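Local coordinates for eukaryotic translation initiation factor 2A (Schizosaccharomyces pombe, PDB 3WJ9), which probably acts early in translation initiation on a few specific mRNAs, directing methionyl-initiator tRNA to the 40S ribosomal subunit in a codon-dependent manner, at residues Trp276-Lys281 against Pro319-Ile324; Phe361-Gln366 against Ala404-Arg409. All blocks are in the same frame, centred on the assembly; numbering follows the deposited sequence.

How the contacts relate
From the N terminus, strands 6-11 and 15-19 start a blade that waits for the end of the chain, and the propeller blades follow one after another. Contact 1 closes a loop of 37 residues between WD 2 and WD 3, joining the turn 276-281 to the turn leading into strand 323-327. Contact 2 opens later and also spans 37 residues, from the turn 361-366 in WD 4 to the end of strand 401-406, which pairs with strand 6-11. The two loops are therefore in series, neither nested nor crossed. Their centres lie about 14 Å apart, and Asn320 N probably bonds Ser365 OG (2.8 Å), so neighbouring blades meet through corresponding turns.

Contact 1: Trp276-Lys281 against Pro319-Ile324; sequences WNADSK and PNSRYI
Ser321 inserts its short side chain into the turn formed by Asn277, Ala278 and Asp279. Ser321 CB points at this segment and lies 3.2 Å from Asn277 OD1 and 3.3 Å from Asp279 OD2. OG stands beside its own backbone N, on the far side from the carbonyl carbon (chi1 -70°). From there Ser321 OG donates to Asn277 OD1 at 2.7 Å, approaching from above the amide plane, 61° out of it. Ser321 OG also accepts a weak, bent bond from Asp279 N at 2.8 Å. Serine suits the site because its one small group can give and take at once. Both segments are turns between the first and second strands of neighbouring blades of the beta-propeller, 276-281 in WD 2 and 319-324 in WD 3. The first is a type I turn, Asn277 to Ser280, with Ala278 in its second position, its methyl CB pointing at the other turn, 3.2 Å from Ser321 OG and 3.3 Å from Pro319 O. Asp279 folds its carboxylate back over the turn, and OD1 takes the N-H of Lys281 at 3.0 Å in an Asx turn. Asn320 OD1 accepts from Arg322 N in the same way, so an acid in one turn and an amide in the other do equivalent work. On the other branch of the Asn277 amide, ND2 makes a weak bond to Glu282.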
loop_
_atom_site.group_PDB
_atom_site.type_symbol
_atom_site.label_atom_id
_atom_site.label_comp_id
_atom_site.label_asym_id
_atom_site.label_seq_id
_atom_site.Cartn_x
_atom_site.Cartn_y
_atom_site.Cartn_z
ATOM N N TRP A 276 7.224 8.756 2.734
ATOM C CA TRP A 276 7.406 9.258 4.092
ATOM C C TRP A 276 8.370 8.366 4.866
ATOM O O TRP A 276 8.807 7.334 4.365
ATOM C CB TRP A 276 6.065 9.328 4.831
ATOM C CG TRP A 276 5.203 10.489 4.445
ATOM C CD1 TRP A 276 4.223 10.503 3.499
ATOM C CD2 TRP A 276 5.236 11.805 5.009
ATOM N NE1 TRP A 276 3.646 11.748 3.433
ATOM C CE2 TRP A 276 4.250 12.564 4.351
ATOM C CE3 TRP A 276 6.005 12.414 6.005
ATOM C CZ2 TRP A 276 4.014 13.903 4.656
ATOM C CZ3 TRP A 276 5.767 13.742 6.307
ATOM C CH2 TRP A 276 4.781 14.471 5.634
ATOM N N ASN A 277 8.701 8.769 6.087
ATOM C CA ASN A 277 9.450 7.901 6.990
ATOM C C ASN A 277 8.507 7.311 8.028
ATOM O O ASN A 277 7.496 7.921 8.371
ATOM C CB ASN A 277 10.586 8.663 7.675
ATOM C CG ASN A 277 11.697 7.751 8.153
ATOM O OD1 ASN A 277 11.492 6.554 8.352
ATOM N ND2 ASN A 277 12.886 8.314 8.336
ATOM N N ALA A 278 8.843 6.122 8.520
ATOM C CA ALA A 278 8.006 5.417 9.488
ATOM C C ALA A 278 7.734 6.247 10.746
ATOM O O ALA A 278 6.637 6.198 11.302
ATOM C CB ALA A 278 8.650 4.090 9.862
ATOM N N ASP A 279 8.729 7.016 11.181
ATOM C CA ASP A 279 8.585 7.864 12.364
ATOM C C ASP A 279 7.862 9.175 12.048
ATOM O O ASP A 279 7.699 10.030 12.922
ATOM C CB ASP A 279 9.957 8.161 12.981
ATOM C CG ASP A 279 10.939 8.753 11.981
ATOM O OD1 ASP A 279 10.516 9.126 10.866
ATOM O OD2 ASP A 279 12.138 8.855 12.315
ATOM N N SER A 280 7.456 9.325 10.788
ATOM C CA SER A 280 6.758 10.516 10.294
ATOM C C SER A 280 7.578 11.796 10.450
ATOM O O SER A 280 7.050 12.898 10.306
ATOM C CB SER A 280 5.410 10.683 11.002
ATOM O OG SER A 280 4.648 9.492 10.941
ATOM N N LYS A 281 8.870 11.651 10.731
ATOM C CA LYS A 281 9.735 12.803 10.948
ATOM C C LYS A 281 10.407 13.268 9.663
ATOM O O LYS A 281 10.605 14.467 9.457
ATOM C CB LYS A 281 10.807 12.487 11.990
ATOM C CG LYS A 281 10.293 12.220 13.386
ATOM C CD LYS A 281 11.407 12.435 14.404
ATOM C CE LYS A 281 12.750 11.945 13.881
ATOM N NZ LYS A 281 13.689 11.595 14.982
ATOM N N PRO A 319 11.501 0.253 8.490
ATOM C CA PRO A 319 10.479 0.341 9.539
ATOM C C PRO A 319 10.977 1.030 10.808
ATOM O O PRO A 319 10.201 1.714 11.475
ATOM C CB PRO A 319 10.148 -1.126 9.817
ATOM C CG PRO A 319 10.372 -1.793 8.520
ATOM C CD PRO A 319 11.558 -1.097 7.904
ATOM N N ASN A 320 12.254 0.854 11.133
ATOM C CA ASN A 320 12.821 1.470 12.327
ATOM C C ASN A 320 13.270 2.906 12.070
ATOM O O ASN A 320 13.866 3.541 12.940
ATOM C CB ASN A 320 13.991 0.634 12.860
ATOM C CG ASN A 320 15.218 0.692 11.965
ATOM O OD1 ASN A 320 15.133 1.044 10.788
ATOM N ND2 ASN A 320 16.370 0.341 12.524
ATOM N N SER A 321 12.985 3.398 10.865
ATOM C CA SER A 321 13.331 4.758 10.454
ATOM C C SER A 321 14.823 5.066 10.557
ATOM O O SER A 321 15.213 6.231 10.626
ATOM C CB SER A 321 12.546 5.784 11.278
ATOM O OG SER A 321 11.171 5.766 10.942
ATOM N N ARG A 322 15.655 4.029 10.563
ATOM C CA ARG A 322 17.097 4.229 10.636
ATOM C C ARG A 322 17.745 4.136 9.259
ATOM O O ARG A 322 18.618 4.933 8.920
ATOM C CB ARG A 322 17.743 3.212 11.580
ATOM C CG ARG A 322 19.244 3.411 11.739
ATOM C CD ARG A 322 19.919 2.220 12.398
ATOM N NE ARG A 322 21.366 2.402 12.485
ATOM C CZ ARG A 322 22.220 1.450 12.844
ATOM N NH1 ARG A 322 21.777 0.239 13.149
ATOM N NH2 ARG A 322 23.520 1.709 12.895
ATOM N N TYR A 323 17.310 3.160 8.470
ATOM C CA TYR A 323 17.925 2.893 7.174
ATOM C C TYR A 323 17.109 3.449 6.014
ATOM O O TYR A 323 15.881 3.503 6.070
ATOM C CB TYR A 323 18.127 1.389 6.985
ATOM C CG TYR A 323 18.854 0.727 8.130
ATOM C CD1 TYR A 323 20.186 1.018 8.389
ATOM C CD2 TYR A 323 18.211 -0.192 8.948
ATOM C CE1 TYR A 323 20.856 0.419 9.434
ATOM C CE2 TYR A 323 18.876 -0.800 9.998
ATOM C CZ TYR A 323 20.198 -0.490 10.235
ATOM O OH TYR A 323 20.867 -1.089 11.277
ATOM N N ILE A 324 17.805 3.862 4.960
ATOM C CA ILE A 324 17.159 4.366 3.755
ATOM C C ILE A 324 17.635 3.588 2.530
ATOM O O ILE A 324 18.835 3.500 2.270
ATOM C CB ILE A 324 17.430 5.874 3.557
ATOM C CG1 ILE A 324 17.038 6.655 4.816
ATOM C CG2 ILE A 324 16.675 6.397 2.351
ATOM C CD1 ILE A 324 17.284 8.148 4.717
#

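Contact 2: Phe361-Gln366 against Ala404-Arg409; sequences FSPDSQ and AFWRPR
Trp406 spreads its indole against the backbone of Ser362, whose CA sits over the five-membered ring, 3.6 Å from its centroid and 9° off the normal: a CH-pi contact. The ring gets there because a chi1 of -67° turns CG opposite the carbonyl carbon. Tryptophan suits the place because its broad face can lie on the CA and CB of Ser362 while NE1 hydrogen-bonds Glu360 O. Phe361 O lies 3.1 Å from Trp406 CD1, approaching the ring obliquely. Ser362 has two sides: its CB touches Trp406 CE2 at 3.8 Å, whereas OG, placed between its backbone N and carbonyl carbon (chi1 63°), donates to Asp364 OD1 and accepts from Phe367 N. Ser362 also begins a type I turn to Ser365. Its next residue, Pro363, has a phi that a proline ring readily supplies, and its ring wedges between Trp406 and the outgoing chain. On the Trp406 side, Pro363 CD meets the ring obliquely and lies 4.0 Å from Trp406 CB. On the other, Pro363 CG meets Arg407 O at 3.4 Å and Arg409 CG at 4.1 Å. The backbone N and the CB and CG of Arg409 meet the proline. Beyond CG the chain bends at chi2 and chi3, and its guanidinium CZ lies over the centre of that of Arg407; the Arg407-Glu63 salt bridge probably eases the repulsion of the two like charges. Strand 401-406, which Trp406 ends, pairs with the N-terminal strand 6-11, the arrangement typical of a beta-propeller ring closed by combining both chain ends in one blade, the so-called Velcro closure.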
loop_
_atom_site.group_PDB
_atom_site.type_symbol
_atom_site.label_atom_id
_atom_site.label_comp_id
_atom_site.label_asym_id
_atom_site.label_seq_id
_atom_site.Cartn_x
_atom_site.Cartn_y
_atom_site.Cartn_z
ATOM N N PHE A 361 11.954 -4.357 3.463
ATOM C CA PHE A 361 12.613 -4.641 4.729
ATOM C C PHE A 361 11.811 -5.653 5.536
ATOM O O PHE A 361 10.584 -5.701 5.440
ATOM C CB PHE A 361 12.787 -3.363 5.550
ATOM C CG PHE A 361 13.862 -2.448 5.046
ATOM C CD1 PHE A 361 13.601 -1.533 4.039
ATOM C CD2 PHE A 361 15.131 -2.487 5.599
ATOM C CE1 PHE A 361 14.592 -0.683 3.584
ATOM C CE2 PHE A 361 16.126 -1.642 5.151
ATOM C CZ PHE A 361 15.857 -0.738 4.140
ATOM N N SER A 362 12.508 -6.459 6.328
ATOM C CA SER A 362 11.850 -7.282 7.331
ATOM C C SER A 362 11.284 -6.341 8.389
ATOM O O SER A 362 11.791 -5.231 8.554
ATOM C CB SER A 362 12.829 -8.284 7.946
ATOM O OG SER A 362 13.878 -7.615 8.624
ATOM N N PRO A 363 10.221 -6.769 9.092
ATOM C CA PRO A 363 9.595 -5.985 10.164
ATOM C C PRO A 363 10.589 -5.326 11.123
ATOM O O PRO A 363 10.359 -4.200 11.562
ATOM C CB PRO A 363 8.755 -7.030 10.899
ATOM C CG PRO A 363 8.341 -7.965 9.823
ATOM C CD PRO A 363 9.486 -8.023 8.840
ATOM N N ASP A 364 11.685 -6.014 11.426
ATOM C CA ASP A 364 12.661 -5.510 12.384
ATOM C C ASP A 364 13.767 -4.695 11.718
ATOM O O ASP A 364 14.756 -4.340 12.362
ATOM C CB ASP A 364 13.268 -6.671 13.176
ATOM C CG ASP A 364 14.043 -7.634 12.299
ATOM O OD1 ASP A 364 13.700 -7.765 11.107
ATOM O OD2 ASP A 364 14.995 -8.267 12.805
ATOM N N SER A 365 13.594 -4.419 10.426
ATOM C CA SER A 365 14.519 -3.589 9.646
ATOM C C SER A 365 15.930 -4.166 9.552
ATOM O O SER A 365 16.860 -3.471 9.140
ATOM C CB SER A 365 14.599 -2.176 10.234
ATOM O OG SER A 365 13.315 -1.672 10.551
ATOM N N GLN A 366 16.093 -5.429 9.925
ATOM C CA GLN A 366 17.418 -6.034 9.941
ATOM C C GLN A 366 17.698 -6.837 8.683
ATOM O O GLN A 366 18.851 -7.001 8.288
ATOM C CB GLN A 366 17.585 -6.922 11.172
ATOM C CG GLN A 366 17.418 -6.170 12.479
ATOM C CD GLN A 366 18.231 -4.891 12.513
ATOM O OE1 GLN A 366 19.410 -4.880 12.157
ATOM N NE2 GLN A 366 17.599 -3.802 12.931
ATOM N N ALA A 404 5.740 -12.488 -3.141
ATOM C CA ALA A 404 6.502 -12.919 -1.979
ATOM C C ALA A 404 6.689 -11.725 -1.054
ATOM O O ALA A 404 7.261 -10.714 -1.455
ATOM C CB ALA A 404 7.847 -13.495 -2.399
ATOM N N PHE A 405 6.206 -11.835 0.179
ATOM C CA PHE A 405 6.199 -10.687 1.081
ATOM C C PHE A 405 6.296 -11.089 2.547
ATOM O O PHE A 405 5.819 -12.150 2.944
ATOM C CB PHE A 405 4.934 -9.850 0.855
ATOM C CG PHE A 405 3.702 -10.672 0.584
ATOM C CD1 PHE A 405 2.998 -11.253 1.624
ATOM C CD2 PHE A 405 3.242 -10.855 -0.711
ATOM C CE1 PHE A 405 1.865 -12.010 1.379
ATOM C CE2 PHE A 405 2.111 -11.608 -0.962
ATOM C CZ PHE A 405 1.421 -12.187 0.084
ATOM N N TRP A 406 6.918 -10.223 3.343
ATOM C CA TRP A 406 7.048 -10.427 4.782
ATOM C C TRP A 406 5.700 -10.437 5.490
ATOM O O TRP A 406 4.751 -9.787 5.048
ATOM C CB TRP A 406 7.918 -9.331 5.400
ATOM C CG TRP A 406 9.352 -9.362 4.992
ATOM C CD1 TRP A 406 9.999 -8.455 4.207
ATOM C CD2 TRP A 406 10.326 -10.340 5.365
ATOM N NE1 TRP A 406 11.317 -8.811 4.062
ATOM C CE2 TRP A 406 11.544 -9.966 4.763
ATOM C CE3 TRP A 406 10.287 -11.498 6.147
ATOM C CZ2 TRP A 406 12.712 -10.710 4.918
ATOM C CZ3 TRP A 406 11.446 -12.234 6.299
ATOM C CH2 TRP A 406 12.641 -11.838 5.688
ATOM N N ARG A 407 5.624 -11.172 6.594
ATOM C CA ARG A 407 4.487 -11.074 7.495
ATOM C C ARG A 407 4.720 -9.897 8.433
ATOM O O ARG A 407 5.593 -9.959 9.300
ATOM C CB ARG A 407 4.297 -12.364 8.288
ATOM C CG ARG A 407 3.178 -12.293 9.307
ATOM C CD ARG A 407 3.321 -13.380 10.350
ATOM N NE ARG A 407 4.580 -13.270 11.077
ATOM C CZ ARG A 407 4.907 -14.028 12.118
ATOM N NH1 ARG A 407 4.062 -14.948 12.559
ATOM N NH2 ARG A 407 6.075 -13.860 12.723
ATOM N N PRO A 408 3.942 -8.817 8.262
ATOM C CA PRO A 408 4.156 -7.565 8.998
ATOM C C PRO A 408 3.884 -7.688 10.496
ATOM O O PRO A 408 2.860 -8.241 10.891
ATOM C CB PRO A 408 3.155 -6.606 8.349
ATOM C CG PRO A 408 2.074 -7.490 7.837
ATOM C CD PRO A 408 2.758 -8.747 7.388
ATOM N N ARG A 409 4.802 -7.178 11.313
ATOM C CA ARG A 409 4.619 -7.153 12.762
ATOM C C ARG A 409 4.716 -5.715 13.264
ATOM O O ARG A 409 5.504 -4.929 12.741
ATOM C CB ARG A 409 5.659 -8.025 13.468
ATOM C CG ARG A 409 5.917 -9.384 12.824
ATOM C CD ARG A 409 4.644 -10.190 12.618
ATOM N NE ARG A 409 4.027 -10.617 13.869
ATOM C CZ ARG A 409 2.856 -11.242 13.940
ATOM N NH1 ARG A 409 2.176 -11.506 12.832
ATOM N NH2 ARG A 409 2.362 -11.601 15.117
#